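Local structure of type IV pilus biogenesis factor PilY1 (Pseudomonas aeruginosa, 3HX6) at residues Phe134-Ser139 against Tyr193-Pro198; Leu277-Leu282 against Gln374-Glu379; Pro112-Glu117 against Gly157-Gly162. The protein primes type IV pilus assembly, supports twitching motility and adhesion to host cells, and binds calcium, which it appears to use in regulating pilus retraction. The protein carries 3 engineered substitutions. One frame throughout, in Å; residues are numbered along the deposited sequence.

Overall arrangement
All three contacts lie in the beta-propeller of the C-terminal part of PilY1, and their chemistry follows their place in it. Interactions 1 and 3 are neighbours, with centres about 12 Å apart, and Arg-160 and Ser-158 of interaction 3 bond to segments of interaction 1. Interaction 1 is fully buried, an aromatic contact with a bridging water. Interaction 3, farther from the chain's centre, is purely apolar and runs from a buried proline to an exposed alanine. Interaction 2 lies across the chain's centre from interaction 1, their centres about 26 Å apart; there a blade strand meets a loop through a charged, hydrated network near the calcium site.

Interaction 1: Phe134-Ser139 against Tyr193-Pro198; sequences FYVDGS and YSFPKP
Tyr-135, near the end of helix 130-137, meets Phe-195 of the loop that leads from one four-stranded propeller blade to the next. Their aromatic planes are inclined by only 10°, yet the rings are slid so far apart that they barely overlap, with centroids 5.8 Å from each other. The closest ring atoms are Tyr-135 CE1 and Phe-195 CD1, 3.9 Å apart, and Tyr-135 OH comes within 3.6 Å of Phe-195 CB. The long axes of the two side chains cross at about a right angle. With CG anti to the backbone N (chi1 167°), Tyr-135 swings its ring off the helix and over to the loop.

A second apolar contact comes from Val-136. Its CA sits at the edge of the phenylalanine ring, 4.2 Å from Phe-195 CE1, and its CG1 meets the same ring carbon at a similar distance. Phe-353 also packs against Phe-195.

A water bridges the polar groups. It lies in the plane of the tyrosine ring, 2.6 Å from Tyr-135 OH, and donates to Phe-195 O at 3.2 Å. That carbonyl also accepts from NH2 of Arg-160, whose NH1 bonds to Val-136 O, so one guanidinium spans the two backbones.

The segments share no direct hydrogen bond. Between them the contact itself is apolar, and the polar links are indirect: the water connects Tyr-135 OH with Phe-195 O, while Arg-160 ties Val-136 O at the helix end to the same carbonyl of the interblade loop.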
loop_
_atom_site.group_PDB
_atom_site.type_symbol
_atom_site.label_atom_id
_atom_site.label_comp_id
_atom_site.label_asym_id
_atom_site.label_seq_id
_atom_site.Cartn_x
_atom_site.Cartn_y
_atom_site.Cartn_z
ATOM N N PHE A 134 -13.303 -26.215 -6.864
ATOM C CA PHE A 134 -12.927 -24.819 -6.730
ATOM C C PHE A 134 -12.331 -24.335 -8.050
ATOM O O PHE A 134 -12.652 -23.241 -8.518
ATOM C CB PHE A 134 -11.924 -24.650 -5.590
ATOM C CG PHE A 134 -11.528 -23.224 -5.342
ATOM C CD1 PHE A 134 -10.509 -22.632 -6.076
ATOM C CD2 PHE A 134 -12.191 -22.463 -4.385
ATOM C CE1 PHE A 134 -10.154 -21.301 -5.860
ATOM C CE2 PHE A 134 -11.843 -21.131 -4.164
ATOM C CZ PHE A 134 -10.822 -20.551 -4.904
ATOM N N TYR A 135 -11.475 -25.153 -8.656
ATOM C CA TYR A 135 -10.871 -24.786 -9.932
ATOM C C TYR A 135 -11.927 -24.731 -11.027
ATOM O O TYR A 135 -11.992 -23.760 -11.782
ATOM C CB TYR A 135 -9.777 -25.781 -10.338
ATOM C CG TYR A 135 -9.343 -25.629 -11.784
ATOM C CD1 TYR A 135 -9.742 -26.550 -12.753
ATOM C CD2 TYR A 135 -8.579 -24.530 -12.196
ATOM C CE1 TYR A 135 -9.396 -26.384 -14.098
ATOM C CE2 TYR A 135 -8.230 -24.353 -13.541
ATOM C CZ TYR A 135 -8.645 -25.286 -14.484
ATOM O OH TYR A 135 -8.328 -25.116 -15.810
ATOM N N VAL A 136 -12.755 -25.771 -11.107
ATOM C CA VAL A 136 -13.796 -25.837 -12.123
ATOM C C VAL A 136 -14.757 -24.651 -12.078
ATOM O O VAL A 136 -15.091 -24.097 -13.118
ATOM C CB VAL A 136 -14.614 -27.141 -12.014
ATOM C CG1 VAL A 136 -15.744 -27.129 -13.036
ATOM C CG2 VAL A 136 -13.712 -28.339 -12.254
ATOM N N ASP A 137 -15.212 -24.271 -10.887
ATOM C CA ASP A 137 -16.125 -23.133 -10.769
ATOM C C ASP A 137 -15.395 -21.881 -11.240
ATOM O O ASP A 137 -15.996 -20.962 -11.793
ATOM C CB ASP A 137 -16.591 -22.949 -9.321
ATOM C CG ASP A 137 -17.484 -24.082 -8.848
ATOM O OD1 ASP A 137 -18.190 -24.666 -9.695
ATOM O OD2 ASP A 137 -17.492 -24.378 -7.631
ATOM N N GLY A 138 -14.088 -21.863 -11.006
ATOM C CA GLY A 138 -13.262 -20.749 -11.422
ATOM C C GLY A 138 -13.600 -19.397 -10.831
ATOM O O GLY A 138 -14.257 -19.284 -9.797
ATOM N N SER A 139 -13.129 -18.362 -11.511
ATOM C CA SER A 139 -13.347 -16.990 -11.096
ATOM C C SER A 139 -13.386 -16.107 -12.334
ATOM O O SER A 139 -12.583 -16.277 -13.250
ATOM C CB SER A 139 -12.207 -16.539 -10.180
ATOM O OG SER A 139 -12.354 -15.180 -9.817
ATOM N N TYR A 193 -14.579 -25.430 -23.797
ATOM C CA TYR A 193 -14.891 -25.104 -22.415
ATOM C C TYR A 193 -13.871 -24.046 -22.021
ATOM O O TYR A 193 -12.663 -24.294 -21.985
ATOM C CB TYR A 193 -14.790 -26.351 -21.545
ATOM C CG TYR A 193 -15.829 -27.368 -21.937
ATOM C CD1 TYR A 193 -17.181 -27.133 -21.687
ATOM C CD2 TYR A 193 -15.477 -28.518 -22.639
ATOM C CE1 TYR A 193 -18.155 -28.011 -22.131
ATOM C CE2 TYR A 193 -16.444 -29.405 -23.090
ATOM C CZ TYR A 193 -17.779 -29.143 -22.834
ATOM O OH TYR A 193 -18.738 -30.009 -23.289
ATOM N N SER A 194 -14.377 -22.856 -21.732
ATOM C CA SER A 194 -13.528 -21.728 -21.423
ATOM C C SER A 194 -12.895 -21.625 -20.052
ATOM O O SER A 194 -13.134 -20.679 -19.302
ATOM C CB SER A 194 -14.286 -20.454 -21.760
ATOM O OG SER A 194 -14.591 -20.450 -23.147
ATOM N N PHE A 195 -12.062 -22.605 -19.734
ATOM C CA PHE A 195 -11.338 -22.605 -18.478
ATOM C C PHE A 195 -10.231 -21.548 -18.515
ATOM O O PHE A 195 -9.847 -21.011 -17.479
ATOM C CB PHE A 195 -10.729 -23.985 -18.232
ATOM C CG PHE A 195 -11.740 -25.032 -17.877
ATOM C CD1 PHE A 195 -12.167 -25.182 -16.560
ATOM C CD2 PHE A 195 -12.275 -25.863 -18.854
ATOM C CE1 PHE A 195 -13.108 -26.146 -16.222
ATOM C CE2 PHE A 195 -13.222 -26.831 -18.524
ATOM C CZ PHE A 195 -13.636 -26.972 -17.205
ATOM N N PRO A 196 -9.700 -21.236 -19.715
ATOM C CA PRO A 196 -8.640 -20.227 -19.766
ATOM C C PRO A 196 -9.083 -18.892 -19.185
ATOM O O PRO A 196 -10.236 -18.504 -19.324
ATOM C CB PRO A 196 -8.341 -20.116 -21.261
ATOM C CG PRO A 196 -8.639 -21.489 -21.768
ATOM C CD PRO A 196 -9.935 -21.803 -21.055
ATOM N N LYS A 197 -8.162 -18.204 -18.528
ATOM C CA LYS A 197 -8.449 -16.898 -17.960
ATOM C C LYS A 197 -8.151 -15.861 -19.035
ATOM O O LYS A 197 -7.027 -15.758 -19.526
ATOM C CB LYS A 197 -7.569 -16.628 -16.742
ATOM C CG LYS A 197 -7.886 -17.499 -15.541
ATOM C CD LYS A 197 -7.174 -16.985 -14.295
ATOM C CE LYS A 197 -7.575 -17.789 -13.070
ATOM N NZ LYS A 197 -7.213 -17.086 -11.803
ATOM N N PRO A 198 -9.159 -15.077 -19.419
ATOM C CA PRO A 198 -8.918 -14.072 -20.450
ATOM C C PRO A 198 -8.192 -12.848 -19.921
ATOM O O PRO A 198 -8.161 -12.596 -18.710
ATOM C CB PRO A 198 -10.327 -13.737 -20.930
ATOM C CG PRO A 198 -11.123 -13.844 -19.666
ATOM C CD PRO A 198 -10.579 -15.105 -19.022
HETATM O O HOH W 1 -7.429 -22.702 -16.338
#

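Interaction 2: Leu277-Leu282 against Gln374-Glu379; sequences LWRFDL and QQTKGE
Gln-375 O is gripped by two donors. Arg-279 NH1 donates to Gln-375 O at 2.7 Å in a nearly straight bond (N-H...O 169°), and a water donates to the same oxygen at 2.8 Å. The carbonyl oxygen lies in the guanidinium plane, although the arginine nitrogen stands well above the carbonyl plane. The same water accepts from Arg-279 NH2 and gives its other proton to Glu-379 O, 2.8 Å away, so it links the guanidinium to two carbonyls of the loop.

Arg-279 extends from its strand and bends at chi3 (76°), which brings the guanidinium up to the loop. This strand, 276-281, is the third of a four-stranded propeller blade, and the loop follows strand 367-373 of another sheet. Earlier in the blade, Asp-258, Asn-260, Asp-262, Val-264 and Asp-266 hold the calcium ion, about 11 Å from the side chain of Thr-376; Thr-376 O accepts from Asn-259 of that calcium loop.

Two carboxylates lie against the arginine and probably offset its charge. Asp-281 OD2 receives Arg-279 NH2 on its syn side at 3.0 Å, tilted from the guanidinium plane, and Asp-373 makes a salt bridge to NH1. Ser-309 OG, on the adjoining strand, bonds to both Arg-279 NE and Asp-281 OD2.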
loop_
_atom_site.group_PDB
_atom_site.type_symbol
_atom_site.label_atom_id
_atom_site.label_comp_id
_atom_site.label_asym_id
_atom_site.label_seq_id
_atom_site.Cartn_x
_atom_site.Cartn_y
_atom_site.Cartn_z
ATOM N N LEU A 277 4.131 -23.820 -26.240
ATOM C CA LEU A 277 4.056 -22.462 -25.708
ATOM C C LEU A 277 4.100 -21.581 -26.954
ATOM O O LEU A 277 5.145 -21.438 -27.597
ATOM C CB LEU A 277 5.246 -22.164 -24.787
ATOM C CG LEU A 277 5.192 -20.916 -23.889
ATOM C CD1 LEU A 277 5.113 -19.654 -24.738
ATOM C CD2 LEU A 277 4.000 -21.009 -22.946
ATOM N N TRP A 278 2.961 -21.000 -27.299
ATOM C CA TRP A 278 2.872 -20.172 -28.492
ATOM C C TRP A 278 3.041 -18.686 -28.244
ATOM O O TRP A 278 2.734 -18.195 -27.165
ATOM C CB TRP A 278 1.508 -20.356 -29.165
ATOM C CG TRP A 278 1.157 -21.766 -29.490
ATOM C CD1 TRP A 278 0.375 -22.610 -28.756
ATOM C CD2 TRP A 278 1.590 -22.507 -30.634
ATOM N NE1 TRP A 278 0.292 -23.840 -29.376
ATOM C CE2 TRP A 278 1.030 -23.803 -30.530
ATOM C CE3 TRP A 278 2.400 -22.201 -31.741
ATOM C CZ2 TRP A 278 1.253 -24.796 -31.492
ATOM C CZ3 TRP A 278 2.622 -23.191 -32.702
ATOM C CH2 TRP A 278 2.048 -24.474 -32.569
ATOM N N ARG A 279 3.553 -17.979 -29.247
ATOM C CA ARG A 279 3.635 -16.533 -29.158
ATOM C C ARG A 279 2.869 -16.049 -30.377
ATOM O O ARG A 279 2.868 -16.703 -31.429
ATOM C CB ARG A 279 5.059 -15.987 -29.214
ATOM C CG ARG A 279 5.090 -14.525 -28.740
ATOM C CD ARG A 279 6.428 -13.839 -28.962
ATOM N NE ARG A 279 6.630 -13.464 -30.356
ATOM C CZ ARG A 279 7.730 -12.871 -30.810
ATOM N NH1 ARG A 279 8.725 -12.589 -29.975
ATOM N NH2 ARG A 279 7.833 -12.548 -32.091
ATOM N N PHE A 280 2.207 -14.911 -30.226
ATOM C CA PHE A 280 1.425 -14.325 -31.295
ATOM C C PHE A 280 1.878 -12.883 -31.433
ATOM O O PHE A 280 2.084 -12.201 -30.432
ATOM C CB PHE A 280 -0.064 -14.361 -30.934
ATOM C CG PHE A 280 -0.596 -15.747 -30.654
ATOM C CD1 PHE A 280 -1.240 -16.473 -31.648
ATOM C CD2 PHE A 280 -0.447 -16.324 -29.390
ATOM C CE1 PHE A 280 -1.734 -17.760 -31.394
ATOM C CE2 PHE A 280 -0.934 -17.609 -29.121
ATOM C CZ PHE A 280 -1.580 -18.329 -30.128
ATOM N N ASP A 281 2.062 -12.435 -32.669
ATOM C CA ASP A 281 2.464 -11.063 -32.931
ATOM C C ASP A 281 1.176 -10.265 -33.040
ATOM O O ASP A 281 0.348 -10.538 -33.912
ATOM C CB ASP A 281 3.224 -10.954 -34.256
ATOM C CG ASP A 281 4.614 -11.576 -34.200
ATOM O OD1 ASP A 281 5.269 -11.640 -35.263
ATOM O OD2 ASP A 281 5.052 -11.995 -33.108
ATOM N N LEU A 282 0.998 -9.293 -32.152
ATOM C CA LEU A 282 -0.197 -8.469 -32.189
ATOM C C LEU A 282 0.182 -7.081 -32.688
ATOM O O LEU A 282 -0.268 -6.071 -32.156
ATOM C CB LEU A 282 -0.856 -8.393 -30.800
ATOM C CG LEU A 282 -1.235 -9.743 -30.167
ATOM C CD1 LEU A 282 -2.008 -9.510 -28.859
ATOM C CD2 LEU A 282 -2.076 -10.572 -31.150
ATOM N N GLN A 374 14.464 -14.383 -27.578
ATOM C CA GLN A 374 15.412 -13.321 -27.910
ATOM C C GLN A 374 14.945 -12.351 -28.985
ATOM O O GLN A 374 15.671 -11.422 -29.343
ATOM C CB GLN A 374 16.736 -13.929 -28.366
ATOM C CG GLN A 374 17.237 -15.066 -27.511
ATOM C CD GLN A 374 18.642 -15.473 -27.897
ATOM O OE1 GLN A 374 19.030 -16.627 -27.748
ATOM N NE2 GLN A 374 19.417 -14.518 -28.387
ATOM N N GLN A 375 13.738 -12.556 -29.493
ATOM C CA GLN A 375 13.212 -11.711 -30.564
ATOM C C GLN A 375 11.964 -10.968 -30.111
ATOM O O GLN A 375 10.887 -11.172 -30.656
ATOM C CB GLN A 375 12.876 -12.585 -31.771
ATOM C CG GLN A 375 14.034 -13.457 -32.224
ATOM C CD GLN A 375 13.643 -14.389 -33.354
ATOM O OE1 GLN A 375 12.985 -15.410 -33.139
ATOM N NE2 GLN A 375 14.031 -14.033 -34.567
ATOM N N THR A 376 12.124 -10.092 -29.125
ATOM C CA THR A 376 10.998 -9.354 -28.563
ATOM C C THR A 376 11.044 -7.853 -28.830
ATOM O O THR A 376 10.405 -7.075 -28.128
ATOM C CB THR A 376 10.941 -9.567 -27.040
ATOM O OG1 THR A 376 12.146 -9.062 -26.451
ATOM C CG2 THR A 376 10.812 -11.057 -26.710
ATOM N N LYS A 377 11.790 -7.447 -29.848
ATOM C CA LYS A 377 11.897 -6.033 -30.174
ATOM C C LYS A 377 11.234 -5.722 -31.510
ATOM O O LYS A 377 11.643 -4.806 -32.227
ATOM C CB LYS A 377 13.368 -5.614 -30.201
ATOM C CG LYS A 377 13.635 -4.263 -29.554
ATOM C CD LYS A 377 15.051 -4.196 -28.996
ATOM C CE LYS A 377 16.104 -4.300 -30.089
ATOM N NZ LYS A 377 16.162 -3.067 -30.923
ATOM N N GLY A 378 10.205 -6.493 -31.839
ATOM C CA GLY A 378 9.485 -6.265 -33.078
ATOM C C GLY A 378 10.129 -6.820 -34.336
ATOM O O GLY A 378 9.682 -6.510 -35.437
ATOM N N GLU A 379 11.177 -7.625 -34.190
ATOM C CA GLU A 379 11.822 -8.220 -35.358
ATOM C C GLU A 379 10.804 -9.115 -36.061
ATOM O O GLU A 379 9.841 -9.570 -35.443
ATOM C CB GLU A 379 13.034 -9.066 -34.942
ATOM C CG GLU A 379 14.039 -8.334 -34.067
ATOM C CD GLU A 379 13.794 -8.538 -32.584
ATOM O OE1 GLU A 379 12.627 -8.741 -32.187
ATOM O OE2 GLU A 379 14.772 -8.480 -31.810
HETATM O O HOH W 2 9.409 -10.028 -32.682
HETATM O O HOH W 3 6.973 -9.612 -35.961
#

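Interaction 3: Pro112-Glu117 against Gly157-Gly162; sequences PSAVFE and GSLRAG
Leu-159 pushes its forked end against Pro-112, and here the contact is tight: Leu-159 CD2 approaches Pro-112 CB to 3.4 Å, closer than carbons usually pack, and Pro-112 CG to 3.6 Å. The two side chains slide past each other in opposite directions, and the methyl lies alongside the CB-CG side of the proline ring. Pro-112 and Leu-159 are both buried, and Phe-167 packs on the same proline.

The second branch of the leucine serves the looser side. Leu-159 CD1 lies 3.7 Å from CB of Ala-114, which is exposed at the surface, and no hydrogen bond crosses between the segments. The leucine torsions chi1 (-53°), with CG beside the backbone N, and chi2 (-172°) together direct one methyl to each partner.

In the fold, Pro-112 is the N-cap residue of helix 113-118, which follows the last strand of one four-stranded propeller sheet, whereas Leu-159 opens the type II' turn, Leu-159 to Gly-162, in the connection between strands 150-158 and 165-170 of the next. The contact therefore packs the helix after one sheet against a hairpin connection of the next. Ser-113 OG adds a polar link, bonding to Glu-182 on the outer strand of that second sheet.

The turn is held by its own bonds. Gly-162 N reaches Leu-159 O at 2.9 Å, closing it. Ser-158 OG accepts from Arg-160 N at 3.1 Å in an ST turn, receives a weak bond from Arg-160 NE, and bonds in addition to Ser-194 O. On the helix side, Pro-112 O accepts from Phe-116 N in the first turn of the helix.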
loop_
_atom_site.group_PDB
_atom_site.type_symbol
_atom_site.label_atom_id
_atom_site.label_comp_id
_atom_site.label_asym_id
_atom_site.label_seq_id
_atom_site.Cartn_x
_atom_site.Cartn_y
_atom_site.Cartn_z
ATOM N N PRO A 112 -26.404 -17.377 -17.501
ATOM C CA PRO A 112 -26.189 -17.518 -18.942
ATOM C C PRO A 112 -27.400 -18.097 -19.667
ATOM O O PRO A 112 -28.125 -18.930 -19.122
ATOM C CB PRO A 112 -24.980 -18.444 -19.012
ATOM C CG PRO A 112 -24.199 -18.045 -17.803
ATOM C CD PRO A 112 -25.271 -17.944 -16.747
ATOM N N SER A 113 -27.613 -17.648 -20.898
ATOM C CA SER A 113 -28.725 -18.127 -21.701
ATOM C C SER A 113 -28.686 -19.647 -21.758
ATOM O O SER A 113 -29.726 -20.306 -21.768
ATOM C CB SER A 113 -28.638 -17.558 -23.120
ATOM O OG SER A 113 -28.611 -16.139 -23.099
ATOM N N ALA A 114 -27.476 -20.199 -21.788
ATOM C CA ALA A 114 -27.295 -21.643 -21.845
ATOM C C ALA A 114 -27.708 -22.298 -20.532
ATOM O O ALA A 114 -28.243 -23.407 -20.526
ATOM C CB ALA A 114 -25.841 -21.972 -22.164
ATOM N N VAL A 115 -27.461 -21.611 -19.423
ATOM C CA VAL A 115 -27.814 -22.133 -18.108
ATOM C C VAL A 115 -29.296 -21.920 -17.834
ATOM O O VAL A 115 -29.962 -22.784 -17.263
ATOM C CB VAL A 115 -27.009 -21.434 -16.991
ATOM C CG1 VAL A 115 -27.451 -21.953 -15.631
ATOM C CG2 VAL A 115 -25.524 -21.671 -17.194
ATOM N N PHE A 116 -29.807 -20.765 -18.249
ATOM C CA PHE A 116 -31.207 -20.432 -18.034
ATOM C C PHE A 116 -32.114 -21.319 -18.872
ATOM O O PHE A 116 -33.259 -21.573 -18.498
ATOM C CB PHE A 116 -31.467 -18.961 -18.374
ATOM C CG PHE A 116 -32.712 -18.405 -17.735
ATOM C CD1 PHE A 116 -32.826 -18.342 -16.348
ATOM C CD2 PHE A 116 -33.771 -17.952 -18.514
ATOM C CE1 PHE A 116 -33.979 -17.835 -15.745
ATOM C CE2 PHE A 116 -34.929 -17.444 -17.922
ATOM C CZ PHE A 116 -35.032 -17.385 -16.533
ATOM N N GLU A 117 -31.601 -21.793 -20.002
ATOM C CA GLU A 117 -32.391 -22.654 -20.869
ATOM C C GLU A 117 -32.277 -24.112 -20.450
ATOM O O GLU A 117 -33.208 -24.890 -20.650
ATOM C CB GLU A 117 -31.964 -22.503 -22.330
ATOM C CG GLU A 117 -32.814 -23.333 -23.280
ATOM C CD GLU A 117 -32.595 -22.982 -24.737
ATOM O OE1 GLU A 117 -31.459 -23.156 -25.231
ATOM O OE2 GLU A 117 -33.565 -22.531 -25.387
ATOM N N GLY A 157 -16.778 -13.662 -17.942
ATOM C CA GLY A 157 -16.997 -14.965 -17.340
ATOM C C GLY A 157 -17.158 -16.032 -18.399
ATOM O O GLY A 157 -17.103 -15.735 -19.587
ATOM N N SER A 158 -17.342 -17.280 -17.983
ATOM C CA SER A 158 -17.525 -18.358 -18.951
ATOM C C SER A 158 -18.434 -19.418 -18.350
ATOM O O SER A 158 -18.669 -19.422 -17.144
ATOM C CB SER A 158 -16.181 -18.986 -19.328
ATOM O OG SER A 158 -15.786 -19.958 -18.378
ATOM N N LEU A 159 -18.938 -20.308 -19.199
ATOM C CA LEU A 159 -19.827 -21.377 -18.760
ATOM C C LEU A 159 -19.063 -22.480 -18.031
ATOM O O LEU A 159 -19.661 -23.443 -17.544
ATOM C CB LEU A 159 -20.568 -21.969 -19.962
ATOM C CG LEU A 159 -21.301 -20.959 -20.850
ATOM C CD1 LEU A 159 -22.155 -21.696 -21.875
ATOM C CD2 LEU A 159 -22.177 -20.058 -19.987
ATOM N N ARG A 160 -17.741 -22.337 -17.962
ATOM C CA ARG A 160 -16.899 -23.317 -17.285
ATOM C C ARG A 160 -17.097 -24.698 -17.920
ATOM O O ARG A 160 -17.032 -24.836 -19.140
ATOM C CB ARG A 160 -17.264 -23.363 -15.800
ATOM C CG ARG A 160 -17.182 -22.017 -15.087
ATOM C CD ARG A 160 -15.808 -21.799 -14.491
ATOM N NE ARG A 160 -14.885 -21.105 -15.373
ATOM C CZ ARG A 160 -13.562 -21.179 -15.265
ATOM N NH1 ARG A 160 -13.008 -21.927 -14.317
ATOM N NH2 ARG A 160 -12.791 -20.488 -16.092
ATOM N N ALA A 161 -17.353 -25.710 -17.093
ATOM C CA ALA A 161 -17.561 -27.069 -17.595
ATOM C C ALA A 161 -19.005 -27.291 -18.034
ATOM O O ALA A 161 -19.326 -28.312 -18.644
ATOM C CB ALA A 161 -17.179 -28.087 -16.525
ATOM N N GLY A 162 -19.869 -26.326 -17.735
ATOM C CA GLY A 162 -21.273 -26.448 -18.084
ATOM C C GLY A 162 -21.586 -26.344 -19.563
ATOM O O GLY A 162 -22.564 -26.925 -20.038
#